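Local coordinates for protein GH62 hydrolase (Scytalidium thermophilum, PDB 4PVA) that probably removes L-arabinofuranosyl side groups from arabinoxylan as an alpha-L-arabinofuranosidase of glycoside hydrolase family 62, at residues F108-L113 / T303-T308; G188-S193 / Y238-E243. All coordinates share one frame; numbering follows the deposited sequence.

Interaction 1: F108-L113 / T303-T308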
loop_
_atom_site.group_PDB
_atom_site.type_symbol
_atom_site.label_atom_id
_atom_site.label_comp_id
_atom_site.label_asym_id
_atom_site.label_seq_id
_atom_site.Cartn_x
_atom_site.Cartn_y
_atom_site.Cartn_z
ATOM N N PHE A 108 -5.568 10.035 11.243
ATOM C CA PHE A 108 -6.138 11.247 10.732
ATOM C C PHE A 108 -6.233 12.173 11.956
ATOM O O PHE A 108 -7.237 12.165 12.694
ATOM C CB PHE A 108 -7.515 11.046 10.056
ATOM C CG PHE A 108 -7.957 12.249 9.290
ATOM C CD1 PHE A 108 -7.440 12.529 8.053
ATOM C CD2 PHE A 108 -8.928 13.106 9.813
ATOM C CE1 PHE A 108 -7.816 13.657 7.353
ATOM C CE2 PHE A 108 -9.295 14.239 9.122
ATOM C CZ PHE A 108 -8.766 14.515 7.893
ATOM N N GLU A 109 -5.215 13.001 12.141
ATOM C CA GLU A 109 -5.038 13.743 13.395
ATOM C C GLU A 109 -6.226 14.655 13.709
ATOM O O GLU A 109 -6.649 14.713 14.875
ATOM C CB GLU A 109 -3.696 14.488 13.391
ATOM C CG GLU A 109 -3.396 15.274 14.671
ATOM C CD GLU A 109 -4.157 16.588 14.736
ATOM O OE1 GLU A 109 -4.460 17.190 13.682
ATOM O OE2 GLU A 109 -4.477 17.025 15.861
ATOM N N PRO A 110 -6.794 15.352 12.705
ATOM C CA PRO A 110 -7.944 16.201 13.070
ATOM C C PRO A 110 -9.134 15.449 13.685
ATOM O O PRO A 110 -9.940 16.101 14.407
ATOM C CB PRO A 110 -8.320 16.862 11.740
ATOM C CG PRO A 110 -7.057 16.852 10.939
ATOM C CD PRO A 110 -6.347 15.588 11.323
ATOM N N HIS A 111 -9.327 14.152 13.448
ATOM C CA HIS A 111 -10.403 13.373 14.069
ATOM C C HIS A 111 -9.975 12.521 15.255
ATOM O O HIS A 111 -10.785 11.813 15.834
ATOM C CB HIS A 111 -11.102 12.432 13.075
ATOM C CG HIS A 111 -11.767 13.132 11.939
ATOM N ND1 HIS A 111 -12.205 12.464 10.817
ATOM C CD2 HIS A 111 -11.994 14.444 11.710
ATOM C CE1 HIS A 111 -12.711 13.334 9.964
ATOM N NE2 HIS A 111 -12.589 14.543 10.475
ATOM N N LYS A 112 -8.683 12.527 15.549
ATOM C CA LYS A 112 -8.126 11.633 16.549
ATOM C C LYS A 112 -8.579 10.196 16.309
ATOM O O LYS A 112 -8.861 9.437 17.215
ATOM C CB LYS A 112 -8.518 12.140 17.955
ATOM C CG LYS A 112 -8.142 13.595 18.183
ATOM C CD LYS A 112 -6.665 13.794 18.282
ATOM C CE LYS A 112 -6.287 15.239 18.606
ATOM N NZ LYS A 112 -6.677 16.215 17.542
ATOM N N LEU A 113 -8.553 9.794 15.029
ATOM C CA LEU A 113 -8.937 8.443 14.633
ATOM C C LEU A 113 -7.926 7.870 13.662
ATOM O O LEU A 113 -7.506 8.565 12.738
ATOM C CB LEU A 113 -10.280 8.432 13.924
ATOM C CG LEU A 113 -11.517 8.688 14.779
ATOM C CD1 LEU A 113 -12.732 8.772 13.870
ATOM C CD2 LEU A 113 -11.712 7.584 15.791
ATOM N N THR A 303 3.057 8.988 11.454
ATOM C CA THR A 303 1.897 8.152 11.147
ATOM C C THR A 303 0.654 8.875 10.658
ATOM O O THR A 303 -0.331 8.206 10.367
ATOM C CB THR A 303 1.490 7.332 12.369
ATOM O OG1 THR A 303 1.154 8.230 13.429
ATOM C CG2 THR A 303 2.607 6.436 12.800
ATOM N N ASP A 304 0.727 10.191 10.488
ATOM C CA ASP A 304 -0.463 10.967 10.189
ATOM C C ASP A 304 -0.838 10.945 8.699
ATOM O O ASP A 304 -0.180 10.269 7.866
ATOM C CB ASP A 304 -0.392 12.385 10.763
ATOM C CG ASP A 304 0.358 13.365 9.949
ATOM O OD1 ASP A 304 0.857 13.066 8.845
ATOM O OD2 ASP A 304 0.532 14.521 10.424
ATOM N N GLN A 305 -1.869 11.688 8.332
ATOM C CA GLN A 305 -2.490 11.617 7.032
ATOM C C GLN A 305 -1.690 12.240 5.915
ATOM O O GLN A 305 -2.135 12.200 4.788
ATOM C CB GLN A 305 -3.892 12.270 7.117
ATOM C CG GLN A 305 -3.877 13.785 7.294
ATOM C CD GLN A 305 -3.659 14.278 8.717
ATOM O OE1 GLN A 305 -3.656 13.534 9.667
ATOM N NE2 GLN A 305 -3.473 15.558 8.815
ATOM N N THR A 306 -0.548 12.837 6.256
ATOM C CA THR A 306 0.325 13.375 5.226
ATOM C C THR A 306 1.251 12.320 4.595
ATOM O O THR A 306 1.941 12.615 3.620
ATOM C CB THR A 306 1.166 14.586 5.736
ATOM O OG1 THR A 306 2.076 14.148 6.746
ATOM C CG2 THR A 306 0.265 15.697 6.281
ATOM N N LEU A 307 1.320 11.123 5.180
ATOM C CA LEU A 307 2.101 10.008 4.603
ATOM C C LEU A 307 3.540 10.466 4.349
ATOM O O LEU A 307 4.141 10.233 3.292
ATOM C CB LEU A 307 1.426 9.463 3.348
ATOM C CG LEU A 307 0.310 8.437 3.563
ATOM C CD1 LEU A 307 0.813 7.171 4.196
ATOM C CD2 LEU A 307 -0.868 8.996 4.387
ATOM N N THR A 308 4.118 11.075 5.376
ATOM C CA THR A 308 5.460 11.619 5.331
ATOM C C THR A 308 6.529 10.599 5.725
ATOM O O THR A 308 6.388 9.905 6.711
ATOM C CB THR A 308 5.569 12.880 6.198
ATOM O OG1 THR A 308 4.592 13.829 5.775
ATOM C CG2 THR A 308 6.948 13.513 6.085
HETATM O O HOH W 1 -3.020 17.228 11.301
#
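Gln305 reaches Glu109 by a folded side chain: its first torsion (chi1 70°) puts CG between the backbone N and the carbonyl carbon, and a bend at chi2 (-81°) turns the amide toward the backbone of the 109-111 3-10 turn. In this five-bladed beta-propeller that turn joins strands 101-108 and 113-119, and a G1 bulge at Lys112 and Leu113, opposite Phe108, shapes the hairpin end. Gln305 OE1 takes the N-H of Glu109 at 3.0 Å in a nearly straight bond (164° at the hydrogen), the donor standing above the carbonyl plane. Nearer the Gln305 backbone, CB lies obliquely against the Phe108 ring, 3.7 Å from Phe108 CD1, while Pro110 CD sits over one face of that ring, offset toward its rim, and also touches the Gln305 amide. A water accepts from Gln305 NE2 at 3.0 Å and donates to Glu109 OE1 at 2.8 Å. The other carboxylate oxygen, Glu109 OE2, forms a salt bridge with Lys112 NZ at 2.9 Å, which steadies the group that receives the water. With an alanine here instead of Gln305, the Glu109 N-H would probably lose its partner across the contact and the water one of its anchors. Behind Gln305, backbone bonds tie the 303-308 loop to Cys168 and Arg228, on strands of the next two blades. The loop makes a type I turn from Asp304 to Leu307, with an Asx turn at its start: Asp304 OD1 takes Thr306 N from above the carboxylate plane and Thr306 OG1, at 2.7 Å, on its syn lone pair.

Interaction 2: G188-S193 / Y238-E243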
loop_
_atom_site.group_PDB
_atom_site.type_symbol
_atom_site.label_atom_id
_atom_site.label_comp_id
_atom_site.label_asym_id
_atom_site.label_seq_id
_atom_site.Cartn_x
_atom_site.Cartn_y
_atom_site.Cartn_z
ATOM N N GLY A 188 -4.367 -0.458 -16.724
ATOM C CA GLY A 188 -3.416 0.532 -17.194
ATOM C C GLY A 188 -3.675 1.963 -16.775
ATOM O O GLY A 188 -3.002 2.853 -17.252
ATOM N N HIS A 189 -4.618 2.196 -15.875
ATOM C CA HIS A 189 -4.927 3.562 -15.403
ATOM C C HIS A 189 -4.657 3.718 -13.919
ATOM O O HIS A 189 -4.857 2.789 -13.129
ATOM C CB HIS A 189 -6.385 3.941 -15.668
ATOM C CG HIS A 189 -6.825 3.701 -17.084
ATOM N ND1 HIS A 189 -7.585 2.614 -17.440
ATOM C CD2 HIS A 189 -6.562 4.379 -18.225
ATOM C CE1 HIS A 189 -7.782 2.642 -18.748
ATOM N NE2 HIS A 189 -7.184 3.698 -19.244
ATOM N N LEU A 190 -4.248 4.924 -13.573
ATOM C CA LEU A 190 -4.150 5.395 -12.182
ATOM C C LEU A 190 -5.096 6.577 -12.061
ATOM O O LEU A 190 -4.964 7.549 -12.824
ATOM C CB LEU A 190 -2.713 5.739 -11.827
ATOM C CG LEU A 190 -2.481 6.233 -10.384
ATOM C CD1 LEU A 190 -2.738 5.158 -9.376
ATOM C CD2 LEU A 190 -1.094 6.783 -10.189
ATOM N N TYR A 191 -6.017 6.481 -11.099
ATOM C CA TYR A 191 -7.050 7.477 -10.873
ATOM C C TYR A 191 -6.782 8.247 -9.600
ATOM O O TYR A 191 -6.170 7.730 -8.696
ATOM C CB TYR A 191 -8.434 6.859 -10.754
ATOM C CG TYR A 191 -8.849 6.006 -11.940
ATOM C CD1 TYR A 191 -9.487 6.569 -13.014
ATOM C CD2 TYR A 191 -8.633 4.657 -11.979
ATOM C CE1 TYR A 191 -9.877 5.789 -14.121
ATOM C CE2 TYR A 191 -9.016 3.873 -13.066
ATOM C CZ TYR A 191 -9.614 4.449 -14.119
ATOM O OH TYR A 191 -10.067 3.640 -15.203
ATOM N N ARG A 192 -7.318 9.465 -9.535
ATOM C CA ARG A 192 -7.194 10.325 -8.356
ATOM C C ARG A 192 -8.433 11.162 -8.183
ATOM O O ARG A 192 -8.849 11.873 -9.096
ATOM C CB ARG A 192 -5.994 11.247 -8.484
ATOM C CG ARG A 192 -5.687 12.120 -7.262
ATOM C CD ARG A 192 -4.719 13.273 -7.612
ATOM N NE ARG A 192 -5.313 14.162 -8.581
ATOM C CZ ARG A 192 -6.275 15.019 -8.325
ATOM N NH1 ARG A 192 -6.670 15.251 -7.087
ATOM N NH2 ARG A 192 -6.835 15.687 -9.312
ATOM N N SER A 193 -8.991 11.110 -6.981
ATOM C CA SER A 193 -10.060 12.029 -6.514
ATOM C C SER A 193 -9.517 12.884 -5.390
ATOM O O SER A 193 -8.480 12.584 -4.800
ATOM C CB SER A 193 -11.266 11.264 -5.988
ATOM O OG SER A 193 -11.934 10.550 -7.036
ATOM N N TYR A 238 7.259 14.906 -3.507
ATOM C CA TYR A 238 6.372 13.742 -3.519
ATOM C C TYR A 238 6.923 12.583 -4.348
ATOM O O TYR A 238 7.411 12.764 -5.464
ATOM C CB TYR A 238 4.957 14.129 -3.992
ATOM C CG TYR A 238 4.202 14.838 -2.903
ATOM C CD1 TYR A 238 3.623 14.118 -1.875
ATOM C CD2 TYR A 238 4.206 16.219 -2.831
ATOM C CE1 TYR A 238 2.987 14.755 -0.844
ATOM C CE2 TYR A 238 3.573 16.867 -1.805
ATOM C CZ TYR A 238 2.984 16.122 -0.815
ATOM O OH TYR A 238 2.334 16.768 0.211
ATOM N N LEU A 239 6.832 11.392 -3.771
ATOM C CA LEU A 239 7.312 10.154 -4.369
ATOM C C LEU A 239 6.097 9.292 -4.686
ATOM O O LEU A 239 5.317 8.982 -3.792
ATOM C CB LEU A 239 8.235 9.439 -3.382
ATOM C CG LEU A 239 8.771 8.082 -3.775
ATOM C CD1 LEU A 239 9.685 8.149 -4.999
ATOM C CD2 LEU A 239 9.504 7.420 -2.609
ATOM N N LEU A 240 5.986 8.878 -5.934
ATOM C CA LEU A 240 4.970 7.918 -6.402
ATOM C C LEU A 240 5.645 6.593 -6.711
ATOM O O LEU A 240 6.635 6.550 -7.457
ATOM C CB LEU A 240 4.276 8.428 -7.671
ATOM C CG LEU A 240 3.374 7.426 -8.396
ATOM C CD1 LEU A 240 2.163 7.053 -7.588
ATOM C CD2 LEU A 240 2.992 8.001 -9.760
ATOM N N LEU A 241 5.112 5.524 -6.130
ATOM C CA LEU A 241 5.511 4.141 -6.438
ATOM C C LEU A 241 4.332 3.437 -7.085
ATOM O O LEU A 241 3.204 3.603 -6.619
ATOM C CB LEU A 241 5.875 3.389 -5.181
ATOM C CG LEU A 241 6.888 4.060 -4.260
ATOM C CD1 LEU A 241 7.165 3.179 -3.070
ATOM C CD2 LEU A 241 8.170 4.423 -4.984
ATOM N N VAL A 242 4.568 2.676 -8.138
ATOM C CA VAL A 242 3.524 1.848 -8.766
ATOM C C VAL A 242 4.137 0.521 -9.119
ATOM O O VAL A 242 5.243 0.456 -9.627
ATOM C CB VAL A 242 2.875 2.509 -10.028
ATOM C CG1 VAL A 242 1.786 1.610 -10.615
ATOM C CG2 VAL A 242 2.314 3.890 -9.726
ATOM N N GLU A 243 3.407 -0.553 -8.873
ATOM C CA GLU A 243 3.873 -1.878 -9.230
ATOM C C GLU A 243 3.706 -2.145 -10.715
ATOM O O GLU A 243 2.674 -1.805 -11.301
ATOM C CB GLU A 243 3.145 -2.940 -8.383
ATOM C CG GLU A 243 3.655 -4.343 -8.501
ATOM C CD GLU A 243 3.019 -5.290 -7.507
ATOM O OE1 GLU A 243 2.484 -4.803 -6.485
ATOM O OE2 GLU A 243 3.152 -6.531 -7.756
#
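No ring or amide lies between Leu190 and its partners Leu240 and Val242; the nearby flat groups back the contact, with Trp256 against the side chains of both Leu240 and Val242, and Trp265 against Leu240. This is the interface between two consecutive blades of the five-bladed beta-propeller. Strand 189-196 belongs to one four-stranded blade, strand 238-245 to the next, and between these two segments the sheets meet through aliphatic side chains. The backbones stay well apart, with Leu190 CA and Val242 CA 9.1 Å from each other, so methyl groups have to span the gap. Leu190 and Leu240 do so tip to tip. In each, CG is anti to the backbone N (chi1 -179° in Leu190, 170° in Leu240), which extends the branch from its own strand toward the opposing sheet. A single methyl, Leu190 CD2, carries the contact: it lies 4.2 Å from Leu240 CD1 and 4.3 Å from Leu240 CD2, facing the fork of that side chain. Val242, two residues along and on the same side of its strand, approaches the methyl less closely. Further aliphatic groups extend this layer, as Leu190 touches Ala224, and Leu240 touches both Ile226 and Leu211. Side chains that alternate with Leu190 serve another purpose: His189 ND1 and Tyr191 OH both hydrogen-bond to Asp185 OD2. At the contact itself, Val242 CG2 packs 3.8 Å from Leu240 CD1 on its own strand, and from there stands 4.5 Å from Leu190 CD2.

Interactions 1 and 2 hold parts of one propeller together by different means: a polar clasp with a water at a hairpin end, and a layer of methyl groups between neighbouring blades. Their centres are 21 Å apart, and although their nearest atoms come within about 5 Å, they do not touch. In sequence, 188-193 and 238-243 both fall between 108-113 and 303-308. The 303-308 loop links the two contacts, since Gln305 bonds through its backbone to strand 162-168, in the blade that carries Leu190, and Leu307 to strand 222-229, in the blade that carries Leu240. Interaction 2 lies nearer the centre of the chain, about 11 Å against 16 Å, centre to centre.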